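LPXTG-motif cell wall anchor domain protein (Mobiluncus mulieris, PDB 5U5O) probably acts as a giant cell-wall-anchored adhesin of the bacterial surface, here represented by two tandem domains containing intramolecular covalent cross-links. Local coordinates at residues A[41-46]-A[69-74]; A[31-36]-A[122-127]; A[48-53]-A[101-106]; A[18-23]-A[165-170]. All coordinates share one frame; numbering follows the deposited sequence. Where two conformers were deposited one is given.

Interaction 1: A[41-46]-A[69-74]; sequences GKTYAI and TVKVTA
Strands 43-52 and 64-71 form an antiparallel beta hairpin at one edge of the Ig-like sandwich in the T-Q ester bond domain, and segments 41-46 and 69-74 meet at its outer end. Side chains alternate between the two faces of this ladder. Y44 and V70 share the inner face, where V70 and I46 touch T97 of strand 94-104. I46 crosses V70 obliquely, its CD1 methyl 3.7 Å from V70 CG2; I46 reaches it with CG1 in the crowded position between backbone N and carbonyl carbon (chi1 53°). The Y44 ring takes V72 obliquely, its CD1 lying 3.7 Å from V72 CG2, while Y44 OH is held by the backbone N of E39.

On the other face T43 is flanked by two neighbours. Its CG2, anti to the backbone N, touches T69 CB at 3.9 Å, and its OG1 lies 3.6 Å from K71 CG. The extended K71 chain crosses T43 obliquely and its CE ends near G41 O; one water donates to G41 O and accepts a weak bond from K71 NZ.

The backbone ladder fixes these facings. V70 N donates to Y44 O at 2.8 Å, in the carbonyl plane, whereas Y44 N approaches V70 O at 2.9 Å with the donor 26° above the plane of the V70 carbonyl. Beyond the regular strands, V72 N reaches K42 O at 3.0 Å. G41 has a positive phi that would jam a CB against the preceding carbonyl oxygen, and its N donates to V72 O at 2.8 Å in an almost straight bond (174°).

Interaction 2: A[31-36]-A[122-127]; sequences DTVRLY and VYEQLW
Across the interior of the Ig-like sandwich, strand 26-36 of one sheet faces strand 118-127 of the other. Their short segments cross at -38° with axes 9.3 Å apart, too far for a backbone ladder, so the contact is made by side chains alone. Segment 31-36 is bound within its own sheet: D31, V33 and L35 pair through the backbone with M99, T97 and Y95.

The polar part is a buried meeting of two acids. D31 and E124 reach tip to tip, with D31 OD2 only 2.7 Å from E124 OE1 and the carboxylate planes turned 70° apart. Such a spacing suggests that one acid is protonated, its ionisation probably shifted by burial beside the other. D31 extends with CG anti to the backbone N; E124 starts out the same way but bends at chi2 (80°), which swings its carboxylate toward D31. Both acids also touch T7, and V122 touches Q160. A buried acid pair beside a threonine and a glutamine is consistent with the surroundings of a Thr-Gln ester cross-link, as in relatives of this domain.

Mixed contacts flank the pair. V33 crosses E124 at about a right angle, and its CG2 methyl is 3.5 Å from E124 OE2. On the other strand V122 CG1 lies 3.7 Å from D31 OD2, so aliphatic groups help wall in both carboxylates.

Purely apolar packing follows farther along. L126, with CG anti to the backbone N, points across the sandwich, and its CD1 meets L35 CD2 obliquely at 3.8 Å.

Interaction 3: A[48-53]-A[101-106]; sequences GQLYEQ and LTVKRE
L101 loses the most surface here, laying its isobutyl group along the backbone of the facing strand. With CG anti to the carbonyl carbon (chi1 -68°) its two methyls divide the work: L101 CD2 lies 3.6 Å from G48 O, and L101 CD1 lies 4.0 Å from Q49 C. G48 has no side chain to intervene, so the leucine rests directly on the main chain. CD1 also stands 4.3 Å from L50 CB, while A64 and A66 of the adjoining hairpin strand touch L101 as well.

L50 is the second large contributor. It points toward the other sheet of the Ig-like sandwich, strand 43-52 belonging to one sheet and strand 94-104 to the other, and with CG anti to the backbone N (chi1 -174°) its CD2 reaches V103. The segment axes approach to 7.8 Å and cross at -35°, a spacing bridged by leucine and valine side chains, with L101 resting on the backbone. The L50 and V103 side chains cross at about a right angle, with L50 CD2 3.9 Å from V103 CG1.

V103 is the smaller partner. Its CG1 occupies the crowded position between backbone N and carbonyl carbon, an orientation that turns this methyl to the leucine. I29, on the strand beside 94-104, touches both V103 and L50. On the outer side of its own sheet, Q49 is held instead by Q125, with Q49 OE1 accepting from Q125 NE2.

Interaction 4: A[18-23]-A[165-170]; sequences DVTDGK and EPQFGS
T20 OG1 accepts a nearly straight hydrogen bond from the backbone N of Q167, at 2.9 Å and 166°. The second bond between the segments runs from V19 N to E165 O at 3.0 Å, with the donor 51° above the carbonyl plane. Around these bonds T20 and V19 pack on P166: T20 CG2 lies 3.8 Å from P166 CB, and V19 CG1 3.7 Å from P166 N. Q167 CG lies 3.3 Å from D18 OD1.

The T20 hydroxyl is set by D18. It passes its own proton to the syn lone pair of D18 OD1 at 2.9 Å, while T20 N meets the same oxygen from above the carboxylate plane at 3.0 Å. This backbone bond makes an Asx turn, superposed on a type I beta turn from D18 to D21. D18 itself makes a parallel bridge with E165, on the long strand 150-178 that leads from the ester-bond domain into the DUF5979 domain; T20 also touches L224 of the DUF5979 domain.

Farther out, R105 NH2 binds V19 O. A second Asx turn holds the loop's far end, where D21 OD1 accepts from both K23 N and K23 NZ, the K23 NZ contact being a salt bridge of 2.8 Å.

Interactions 1 to 3 lie within the ester-bond domain, whereas interaction 4 marks its junction with the DUF5979 domain. Centres of interactions 1 and 2 are about 12 Å apart, those of 2 and 3 about 16 Å, those of 3 and 4 about 18 Å, and those of 1 and 4 about 40 Å. Strand 43-52 serves interactions 1 and 3 and pairs with strand 118-127 of interaction 2: W127 N probably donates to A45 O, and Y123 N to Q49 O. Along the chain, interaction 4 spans all the others; the segments of 1 and 3 alternate, and both contacts lie between the two segments of 2. The contacts are thus spread along the sandwich toward strand 150-178, which runs on into the next domain.

Interaction 1: A[41-46]-A[69-74]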
loop_
_atom_site.group_PDB
_atom_site.type_symbol
_atom_site.label_atom_id
_atom_site.label_comp_id
_atom_site.label_asym_id
_atom_site.label_seq_id
_atom_site.Cartn_x
_atom_site.Cartn_y
_atom_site.Cartn_z
ATOM N N GLY A 41 9.419 -40.162 6.683
ATOM C CA GLY A 41 9.498 -41.120 5.598
ATOM C C GLY A 41 8.368 -41.082 4.594
ATOM O O GLY A 41 8.471 -41.695 3.536
ATOM N N LYS A 42 7.259 -40.422 4.922
ATOM C CA LYS A 42 6.178 -40.253 3.959
ATOM C C LYS A 42 6.413 -39.007 3.106
ATOM O O LYS A 42 7.000 -38.030 3.573
ATOM C CB LYS A 42 4.814 -40.189 4.662
ATOM C CG LYS A 42 4.432 -41.516 5.347
ATOM C CD LYS A 42 2.936 -41.733 5.561
ATOM C CE LYS A 42 2.219 -42.241 4.307
ATOM N NZ LYS A 42 0.753 -42.410 4.501
ATOM N N THR A 43 5.845 -39.047 1.908
ATOM C CA THR A 43 5.934 -37.964 0.947
ATOM C C THR A 43 4.578 -37.303 0.789
ATOM O O THR A 43 3.657 -37.886 0.256
ATOM C CB THR A 43 6.450 -38.436 -0.425
ATOM O OG1 THR A 43 7.740 -39.014 -0.242
ATOM C CG2 THR A 43 6.539 -37.249 -1.412
ATOM N N TYR A 44 4.500 -36.057 1.227
ATOM C CA TYR A 44 3.302 -35.239 1.166
ATOM C C TYR A 44 3.439 -34.244 0.020
ATOM O O TYR A 44 4.566 -33.945 -0.445
ATOM C CB TYR A 44 3.161 -34.430 2.452
ATOM C CG TYR A 44 2.993 -35.292 3.677
ATOM C CD1 TYR A 44 4.082 -35.866 4.306
ATOM C CD2 TYR A 44 1.740 -35.486 4.252
ATOM C CE1 TYR A 44 3.930 -36.673 5.434
ATOM C CE2 TYR A 44 1.588 -36.269 5.392
ATOM C CZ TYR A 44 2.684 -36.852 5.981
ATOM O OH TYR A 44 2.585 -37.671 7.094
ATOM N N ALA A 45 2.309 -33.740 -0.455
ATOM C CA ALA A 45 2.308 -32.565 -1.335
ATOM C C ALA A 45 1.796 -31.392 -0.527
ATOM O O ALA A 45 0.855 -31.499 0.263
ATOM C CB ALA A 45 1.438 -32.777 -2.566
ATOM N N ILE A 46 2.429 -30.243 -0.748
ATOM C CA ILE A 46 2.005 -28.978 -0.174
ATOM C C ILE A 46 1.702 -27.963 -1.259
ATOM O O ILE A 46 2.392 -27.940 -2.307
ATOM C CB ILE A 46 3.007 -28.425 0.873
ATOM C CG1 ILE A 46 4.435 -28.345 0.321
ATOM C CG2 ILE A 46 2.909 -29.280 2.144
ATOM C CD1 ILE A 46 5.364 -27.596 1.247
ATOM N N THR A 69 6.339 -31.409 -3.586
ATOM C CA THR A 69 6.302 -32.564 -2.709
ATOM C C THR A 69 7.415 -32.458 -1.683
ATOM O O THR A 69 8.464 -31.849 -1.955
ATOM C CB THR A 69 6.400 -33.888 -3.472
ATOM O OG1 THR A 69 7.491 -33.835 -4.379
ATOM C CG2 THR A 69 5.113 -34.165 -4.227
ATOM N N VAL A 70 7.167 -33.037 -0.504
ATOM C CA VAL A 70 8.090 -33.008 0.631
ATOM C C VAL A 70 8.150 -34.392 1.266
ATOM O O VAL A 70 7.119 -34.923 1.679
ATOM C CB VAL A 70 7.611 -32.039 1.725
ATOM C CG1 VAL A 70 8.515 -32.123 2.947
ATOM C CG2 VAL A 70 7.542 -30.611 1.208
ATOM N N LYS A 71 9.338 -34.970 1.354
ATOM C CA LYS A 71 9.545 -36.223 2.066
ATOM C C LYS A 71 10.030 -35.850 3.445
ATOM O O LYS A 71 11.106 -35.313 3.635
ATOM C CB LYS A 71 10.527 -37.136 1.349
ATOM C CG LYS A 71 10.541 -38.523 1.993
ATOM C CD LYS A 71 11.368 -39.516 1.198
ATOM C CE LYS A 71 11.264 -40.898 1.814
ATOM N NZ LYS A 71 12.008 -41.885 1.003
ATOM N N VAL A 72 9.190 -36.128 4.446
ATOM C CA VAL A 72 9.473 -35.639 5.776
ATOM C C VAL A 72 10.615 -36.416 6.400
ATOM O O VAL A 72 10.652 -37.661 6.310
ATOM C CB VAL A 72 8.202 -35.734 6.637
ATOM C CG1 VAL A 72 8.489 -35.377 8.091
ATOM C CG2 VAL A 72 7.154 -34.802 6.045
ATOM N N THR A 73 11.547 -35.703 7.027
ATOM C CA THR A 73 12.699 -36.318 7.675
ATOM C C THR A 73 13.057 -35.577 8.970
ATOM O O THR A 73 12.695 -34.416 9.154
ATOM C CB THR A 73 13.894 -36.381 6.702
ATOM O OG1 THR A 73 14.914 -37.211 7.263
ATOM C CG2 THR A 73 14.440 -34.988 6.414
ATOM N N ALA A 74 13.736 -36.279 9.874
ATOM C CA ALA A 74 14.097 -35.736 11.186
ATOM C C ALA A 74 14.856 -34.420 11.138
ATOM O O ALA A 74 14.651 -33.567 11.980
ATOM C CB ALA A 74 14.888 -36.766 11.987
HETATM O O HOH W 1 10.459 -43.696 3.115
#

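Interaction 2: A[31-36]-A[122-127]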
loop_
_atom_site.group_PDB
_atom_site.type_symbol
_atom_site.label_atom_id
_atom_site.label_comp_id
_atom_site.label_asym_id
_atom_site.label_seq_id
_atom_site.Cartn_x
_atom_site.Cartn_y
_atom_site.Cartn_z
ATOM N N ASP A 31 7.098 -18.269 2.180
ATOM C CA ASP A 31 6.029 -19.014 2.859
ATOM C C ASP A 31 6.699 -20.168 3.610
ATOM O O ASP A 31 7.046 -21.171 3.017
ATOM C CB ASP A 31 5.079 -19.470 1.782
ATOM C CG ASP A 31 4.003 -20.425 2.277
ATOM O OD1 ASP A 31 3.772 -20.594 3.525
ATOM O OD2 ASP A 31 3.366 -20.941 1.336
ATOM N N THR A 32 6.996 -19.915 4.879
ATOM C CA THR A 32 7.608 -20.935 5.729
ATOM C C THR A 32 6.493 -21.855 6.225
ATOM O O THR A 32 5.592 -21.416 6.924
ATOM C CB THR A 32 8.391 -20.322 6.892
ATOM O OG1 THR A 32 9.435 -19.509 6.356
ATOM C CG2 THR A 32 9.042 -21.362 7.753
ATOM N N VAL A 33 6.572 -23.105 5.797
ATOM C CA VAL A 33 5.521 -24.105 6.056
ATOM C C VAL A 33 5.888 -24.993 7.241
ATOM O O VAL A 33 6.979 -25.510 7.335
ATOM C CB VAL A 33 5.300 -24.941 4.793
ATOM C CG1 VAL A 33 4.165 -25.936 5.034
ATOM C CG2 VAL A 33 5.011 -24.034 3.579
ATOM N N ARG A 34 4.936 -25.091 8.169
ATOM C CA ARG A 34 5.096 -25.860 9.412
ATOM C C ARG A 34 4.140 -27.062 9.354
ATOM O O ARG A 34 2.929 -26.880 9.255
ATOM C CB ARG A 34 4.780 -24.957 10.600
ATOM C CG ARG A 34 5.500 -23.614 10.613
ATOM C CD ARG A 34 6.861 -23.717 11.262
ATOM N NE ARG A 34 6.772 -23.840 12.732
ATOM C CZ ARG A 34 7.817 -23.888 13.557
ATOM N NH1 ARG A 34 9.051 -23.789 13.066
ATOM N NH2 ARG A 34 7.662 -24.010 14.877
ATOM N N LEU A 35 4.735 -28.248 9.336
ATOM C CA LEU A 35 3.965 -29.487 9.263
ATOM C C LEU A 35 3.895 -30.119 10.641
ATOM O O LEU A 35 4.906 -30.338 11.287
ATOM C CB LEU A 35 4.595 -30.462 8.306
ATOM C CG LEU A 35 4.817 -29.939 6.881
ATOM C CD1 LEU A 35 5.501 -30.986 6.012
ATOM C CD2 LEU A 35 3.538 -29.468 6.209
ATOM N N TYR A 36 2.662 -30.417 11.095
ATOM C CA TYR A 36 2.383 -30.853 12.489
ATOM C C TYR A 36 2.002 -32.323 12.535
ATOM O O TYR A 36 1.093 -32.713 11.819
ATOM C CB TYR A 36 1.258 -30.022 13.094
ATOM C CG TYR A 36 1.468 -28.539 12.981
ATOM C CD1 TYR A 36 2.634 -27.955 13.454
ATOM C CD2 TYR A 36 0.508 -27.739 12.424
ATOM C CE1 TYR A 36 2.839 -26.595 13.363
ATOM C CE2 TYR A 36 0.712 -26.358 12.295
ATOM C CZ TYR A 36 1.874 -25.813 12.800
ATOM O OH TYR A 36 2.096 -24.441 12.677
ATOM N N VAL A 122 -1.506 -15.653 2.969
ATOM C CA VAL A 122 -1.112 -16.943 2.404
ATOM C C VAL A 122 -2.053 -18.036 2.945
ATOM O O VAL A 122 -2.363 -18.066 4.153
ATOM C CB VAL A 122 0.309 -17.296 2.828
ATOM C CG1 VAL A 122 0.682 -18.725 2.451
ATOM C CG2 VAL A 122 1.265 -16.310 2.180
ATOM N N TYR A 123 -2.558 -18.865 2.039
ATOM C CA TYR A 123 -3.325 -20.087 2.344
ATOM C C TYR A 123 -2.419 -21.258 2.004
ATOM O O TYR A 123 -1.575 -21.165 1.102
ATOM C CB TYR A 123 -4.561 -20.107 1.456
ATOM C CG TYR A 123 -5.760 -19.314 1.975
ATOM C CD1 TYR A 123 -5.626 -18.245 2.871
ATOM C CD2 TYR A 123 -7.052 -19.672 1.578
ATOM C CE1 TYR A 123 -6.740 -17.555 3.344
ATOM C CE2 TYR A 123 -8.164 -18.984 2.041
ATOM C CZ TYR A 123 -8.002 -17.931 2.922
ATOM O OH TYR A 123 -9.119 -17.264 3.369
ATOM N N GLU A 124 -2.594 -22.381 2.723
ATOM C CA GLU A 124 -1.755 -23.573 2.516
ATOM C C GLU A 124 -2.598 -24.831 2.671
ATOM O O GLU A 124 -3.537 -24.876 3.501
ATOM C CB GLU A 124 -0.608 -23.638 3.529
ATOM C CG GLU A 124 0.524 -24.589 3.152
ATOM C CD GLU A 124 1.487 -23.988 2.130
ATOM O OE1 GLU A 124 1.458 -22.756 1.901
ATOM O OE2 GLU A 124 2.243 -24.769 1.528
ATOM N N GLN A 125 -2.298 -25.838 1.866
ATOM C CA GLN A 125 -2.920 -27.158 2.034
ATOM C C GLN A 125 -1.857 -28.234 2.040
ATOM O O GLN A 125 -0.801 -28.127 1.357
ATOM C CB GLN A 125 -3.958 -27.436 0.948
ATOM C CG GLN A 125 -5.003 -26.336 0.774
ATOM C CD GLN A 125 -4.480 -25.170 -0.082
ATOM O OE1 GLN A 125 -3.853 -25.393 -1.109
ATOM N NE2 GLN A 125 -4.713 -23.935 0.363
ATOM N N LEU A 126 -2.173 -29.305 2.785
ATOM C CA LEU A 126 -1.311 -30.468 2.926
ATOM C C LEU A 126 -2.049 -31.694 2.426
ATOM O O LEU A 126 -3.151 -31.978 2.923
ATOM C CB LEU A 126 -0.950 -30.657 4.405
ATOM C CG LEU A 126 -0.122 -31.879 4.797
ATOM C CD1 LEU A 126 1.272 -31.807 4.196
ATOM C CD2 LEU A 126 -0.077 -32.048 6.318
ATOM N N TRP A 127 -1.424 -32.472 1.547
ATOM C CA TRP A 127 -2.019 -33.638 0.905
ATOM C C TRP A 127 -1.194 -34.863 1.308
ATOM O O TRP A 127 0.035 -34.883 1.165
ATOM C CB TRP A 127 -2.026 -33.502 -0.623
ATOM C CG TRP A 127 -2.877 -32.403 -1.176
ATOM C CD1 TRP A 127 -2.574 -31.071 -1.210
ATOM C CD2 TRP A 127 -4.138 -32.544 -1.837
ATOM N NE1 TRP A 127 -3.580 -30.379 -1.819
ATOM C CE2 TRP A 127 -4.551 -31.251 -2.227
ATOM C CE3 TRP A 127 -4.965 -33.635 -2.139
ATOM C CZ2 TRP A 127 -5.752 -31.015 -2.894
ATOM C CZ3 TRP A 127 -6.160 -33.401 -2.798
ATOM C CH2 TRP A 127 -6.545 -32.096 -3.167
#

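Interaction 3: A[48-53]-A[101-106]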
loop_
_atom_site.group_PDB
_atom_site.type_symbol
_atom_site.label_atom_id
_atom_site.label_comp_id
_atom_site.label_asym_id
_atom_site.label_seq_id
_atom_site.Cartn_x
_atom_site.Cartn_y
_atom_site.Cartn_z
ATOM N N GLY A 48 0.620 -23.656 -1.711
ATOM C CA GLY A 48 0.370 -22.345 -1.155
ATOM C C GLY A 48 -0.210 -21.409 -2.207
ATOM O O GLY A 48 0.096 -21.535 -3.408
ATOM N N GLN A 49 -1.022 -20.461 -1.749
ATOM C CA GLN A 49 -1.564 -19.392 -2.588
ATOM C C GLN A 49 -1.524 -18.092 -1.829
ATOM O O GLN A 49 -1.737 -18.057 -0.625
ATOM C CB GLN A 49 -3.002 -19.657 -3.040
ATOM C CG GLN A 49 -3.245 -21.023 -3.639
ATOM C CD GLN A 49 -3.451 -22.108 -2.587
ATOM O OE1 GLN A 49 -4.105 -21.891 -1.552
ATOM N NE2 GLN A 49 -2.893 -23.286 -2.843
ATOM N N LEU A 50 -1.281 -17.016 -2.577
ATOM C CA LEU A 50 -1.290 -15.661 -2.056
ATOM C C LEU A 50 -2.525 -14.929 -2.561
ATOM O O LEU A 50 -2.795 -14.925 -3.769
ATOM C CB LEU A 50 -0.036 -14.916 -2.549
ATOM C CG LEU A 50 0.167 -13.529 -1.961
ATOM C CD1 LEU A 50 0.485 -13.572 -0.482
ATOM C CD2 LEU A 50 1.288 -12.833 -2.728
ATOM N N TYR A 51 -3.247 -14.288 -1.642
ATOM C CA TYR A 51 -4.459 -13.542 -1.960
ATOM C C TYR A 51 -4.448 -12.172 -1.312
ATOM O O TYR A 51 -3.861 -11.994 -0.248
ATOM C CB TYR A 51 -5.674 -14.256 -1.373
ATOM C CG TYR A 51 -5.995 -15.607 -1.941
ATOM C CD1 TYR A 51 -6.689 -15.727 -3.136
ATOM C CD2 TYR A 51 -5.677 -16.780 -1.234
ATOM C CE1 TYR A 51 -7.027 -16.968 -3.646
ATOM C CE2 TYR A 51 -6.012 -18.028 -1.740
ATOM C CZ TYR A 51 -6.683 -18.113 -2.946
ATOM O OH TYR A 51 -7.026 -19.312 -3.493
ATOM N N GLU A 52 -5.126 -11.217 -1.938
ATOM C CA GLU A 52 -5.566 -10.024 -1.224
ATOM C C GLU A 52 -6.687 -10.476 -0.266
ATOM O O GLU A 52 -7.531 -11.321 -0.624
ATOM C CB GLU A 52 -5.999 -8.914 -2.199
ATOM C CG GLU A 52 -6.408 -7.609 -1.529
ATOM C CD GLU A 52 -7.843 -7.604 -1.035
ATOM O OE1 GLU A 52 -8.728 -8.147 -1.730
ATOM O OE2 GLU A 52 -8.088 -7.073 0.066
ATOM N N GLN A 53 -6.662 -9.939 0.955
ATOM C CA GLN A 53 -7.461 -10.468 2.068
ATOM C C GLN A 53 -8.968 -10.500 1.813
ATOM O O GLN A 53 -9.621 -11.481 2.162
ATOM C CB GLN A 53 -7.169 -9.702 3.358
ATOM C CG GLN A 53 -7.827 -10.299 4.597
ATOM C CD GLN A 53 -7.639 -9.432 5.824
ATOM O OE1 GLN A 53 -7.745 -8.206 5.750
ATOM N NE2 GLN A 53 -7.375 -10.063 6.967
ATOM N N LEU A 101 6.316 -17.482 -3.003
ATOM C CA LEU A 101 5.140 -16.988 -3.717
ATOM C C LEU A 101 5.479 -15.597 -4.267
ATOM O O LEU A 101 5.630 -14.641 -3.500
ATOM C CB LEU A 101 3.932 -16.922 -2.773
ATOM C CG LEU A 101 3.401 -18.279 -2.291
ATOM C CD1 LEU A 101 2.457 -18.092 -1.115
ATOM C CD2 LEU A 101 2.702 -19.008 -3.428
ATOM N N THR A 102 5.619 -15.503 -5.586
ATOM C CA THR A 102 6.095 -14.285 -6.220
ATOM C C THR A 102 4.945 -13.578 -6.905
ATOM O O THR A 102 4.235 -14.154 -7.725
ATOM C CB THR A 102 7.253 -14.615 -7.169
ATOM O OG1 THR A 102 8.333 -15.140 -6.386
ATOM C CG2 THR A 102 7.738 -13.387 -7.901
ATOM N N VAL A 103 4.772 -12.307 -6.554
ATOM C CA VAL A 103 3.701 -11.478 -7.090
ATOM C C VAL A 103 4.289 -10.293 -7.854
ATOM O O VAL A 103 5.215 -9.620 -7.383
ATOM C CB VAL A 103 2.713 -11.033 -5.971
ATOM C CG1 VAL A 103 3.414 -10.326 -4.821
ATOM C CG2 VAL A 103 1.578 -10.197 -6.534
ATOM N N LYS A 104 3.742 -10.054 -9.042
ATOM C CA LYS A 104 4.125 -8.903 -9.848
ATOM C C LYS A 104 3.577 -7.638 -9.205
ATOM O O LYS A 104 2.415 -7.594 -8.818
ATOM C CB LYS A 104 3.590 -9.032 -11.274
ATOM C CG LYS A 104 4.210 -10.181 -12.058
ATOM C CD LYS A 104 3.722 -10.216 -13.501
ATOM C CE LYS A 104 2.232 -10.516 -13.586
ATOM N NZ LYS A 104 1.790 -10.881 -14.959
ATOM N N ARG A 105 4.409 -6.605 -9.110
ATOM C CA ARG A 105 3.987 -5.347 -8.492
ATOM C C ARG A 105 2.732 -4.787 -9.160
ATOM O O ARG A 105 1.847 -4.281 -8.470
ATOM C CB ARG A 105 5.111 -4.307 -8.501
ATOM C CG ARG A 105 4.864 -3.137 -7.553
ATOM C CD ARG A 105 6.131 -2.317 -7.338
ATOM N NE ARG A 105 6.396 -1.437 -8.468
ATOM C CZ ARG A 105 5.757 -0.294 -8.717
ATOM N NH1 ARG A 105 6.091 0.415 -9.786
ATOM N NH2 ARG A 105 4.787 0.153 -7.920
ATOM N N GLU A 106 2.646 -4.908 -10.487
ATOM C CA GLU A 106 1.476 -4.405 -11.228
ATOM C C GLU A 106 0.169 -5.165 -10.957
ATOM O O GLU A 106 -0.909 -4.607 -11.132
ATOM C CB GLU A 106 1.753 -4.330 -12.737
ATOM C CG GLU A 106 1.933 -5.664 -13.455
ATOM C CD GLU A 106 1.890 -5.555 -14.973
ATOM O OE1 GLU A 106 1.720 -4.438 -15.520
ATOM O OE2 GLU A 106 2.026 -6.610 -15.622
#

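Interaction 4: A[18-23]-A[165-170]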
loop_
_atom_site.group_PDB
_atom_site.type_symbol
_atom_site.label_atom_id
_atom_site.label_comp_id
_atom_site.label_asym_id
_atom_site.label_seq_id
_atom_site.Cartn_x
_atom_site.Cartn_y
_atom_site.Cartn_z
ATOM N N ASP A 18 7.307 -2.256 0.577
ATOM C CA ASP A 18 6.963 -1.006 -0.095
ATOM C C ASP A 18 6.444 -1.309 -1.504
ATOM O O ASP A 18 7.233 -1.503 -2.442
ATOM C CB ASP A 18 8.188 -0.081 -0.147
ATOM C CG ASP A 18 7.940 1.211 -0.930
ATOM O OD1 ASP A 18 6.817 1.417 -1.441
ATOM O OD2 ASP A 18 8.887 2.013 -1.039
ATOM N N VAL A 19 5.127 -1.253 -1.663
ATOM C CA VAL A 19 4.457 -1.634 -2.906
ATOM C C VAL A 19 4.527 -0.542 -3.974
ATOM O O VAL A 19 4.219 -0.796 -5.139
ATOM C CB VAL A 19 2.982 -2.056 -2.648
ATOM C CG1 VAL A 19 2.062 -0.858 -2.393
ATOM C CG2 VAL A 19 2.448 -2.917 -3.785
ATOM N N THR A 20 4.917 0.666 -3.579
ATOM C CA THR A 20 5.133 1.749 -4.534
ATOM C C THR A 20 6.614 1.939 -4.898
ATOM O O THR A 20 6.978 2.978 -5.432
ATOM C CB THR A 20 4.550 3.078 -4.018
ATOM O OG1 THR A 20 5.075 3.375 -2.723
ATOM C CG2 THR A 20 3.042 3.036 -3.990
ATOM N N ASP A 21 7.449 0.933 -4.623
ATOM C CA ASP A 21 8.854 0.951 -5.021
ATOM C C ASP A 21 8.945 0.719 -6.523
ATOM O O ASP A 21 8.786 -0.398 -7.009
ATOM C CB ASP A 21 9.645 -0.123 -4.261
ATOM C CG ASP A 21 11.154 -0.034 -4.482
ATOM O OD1 ASP A 21 11.610 0.706 -5.352
ATOM O OD2 ASP A 21 11.894 -0.721 -3.749
ATOM N N GLY A 22 9.254 1.786 -7.258
ATOM C CA GLY A 22 9.410 1.715 -8.706
ATOM C C GLY A 22 10.561 0.851 -9.198
ATOM O O GLY A 22 10.545 0.406 -10.350
ATOM N N LYS A 23 11.553 0.602 -8.339
ATOM C CA LYS A 23 12.698 -0.242 -8.713
ATOM C C LYS A 23 12.393 -1.744 -8.689
ATOM O O LYS A 23 13.157 -2.536 -9.230
ATOM C CB LYS A 23 13.903 0.058 -7.814
ATOM C CG LYS A 23 14.473 1.460 -8.003
ATOM C CD LYS A 23 15.584 1.770 -7.003
ATOM C CE LYS A 23 15.149 2.686 -5.862
ATOM N NZ LYS A 23 13.835 2.357 -5.236
ATOM N N GLU A 165 2.575 -1.938 1.563
ATOM C CA GLU A 165 2.437 -0.571 2.074
ATOM C C GLU A 165 2.828 0.449 1.015
ATOM O O GLU A 165 3.979 0.461 0.554
ATOM C CB GLU A 165 3.343 -0.343 3.283
ATOM C CG GLU A 165 2.986 -1.189 4.485
ATOM C CD GLU A 165 3.857 -0.907 5.693
ATOM O OE1 GLU A 165 4.983 -0.387 5.552
ATOM O OE2 GLU A 165 3.409 -1.250 6.801
ATOM N N PRO A 166 1.893 1.337 0.625
ATOM C CA PRO A 166 2.314 2.427 -0.264
ATOM C C PRO A 166 3.054 3.512 0.503
ATOM O O PRO A 166 2.841 3.686 1.700
ATOM C CB PRO A 166 0.991 2.975 -0.785
ATOM C CG PRO A 166 0.039 2.716 0.326
ATOM C CD PRO A 166 0.456 1.418 0.957
ATOM N N GLN A 167 3.908 4.247 -0.205
ATOM C CA GLN A 167 4.487 5.481 0.320
ATOM C C GLN A 167 3.619 6.649 -0.134
ATOM O O GLN A 167 2.736 6.487 -0.981
ATOM C CB GLN A 167 5.939 5.671 -0.143
ATOM C CG GLN A 167 6.826 4.440 -0.004
ATOM C CD GLN A 167 6.700 3.747 1.340
ATOM O OE1 GLN A 167 6.411 2.546 1.411
ATOM N NE2 GLN A 167 6.906 4.496 2.413
ATOM N N PHE A 168 3.862 7.813 0.458
ATOM C CA PHE A 168 3.048 9.002 0.214
ATOM C C PHE A 168 3.909 10.221 -0.067
ATOM O O PHE A 168 5.064 10.313 0.358
ATOM C CB PHE A 168 2.124 9.289 1.406
ATOM C CG PHE A 168 1.157 8.172 1.681
ATOM C CD1 PHE A 168 -0.058 8.120 1.006
ATOM C CD2 PHE A 168 1.480 7.142 2.551
ATOM C CE1 PHE A 168 -0.940 7.079 1.199
ATOM C CE2 PHE A 168 0.595 6.104 2.766
ATOM C CZ PHE A 168 -0.616 6.073 2.083
ATOM N N GLY A 169 3.305 11.149 -0.791
ATOM C CA GLY A 169 3.875 12.459 -1.052
ATOM C C GLY A 169 3.231 13.539 -0.206
ATOM O O GLY A 169 2.444 13.240 0.718
ATOM N N SER A 170 3.550 14.802 -0.548
ATOM C CA SER A 170 3.016 15.936 0.195
ATOM C C SER A 170 2.996 17.166 -0.694
ATOM O O SER A 170 3.671 17.222 -1.738
ATOM C CB SER A 170 3.863 16.242 1.427
ATOM O OG SER A 170 5.194 16.638 1.075
#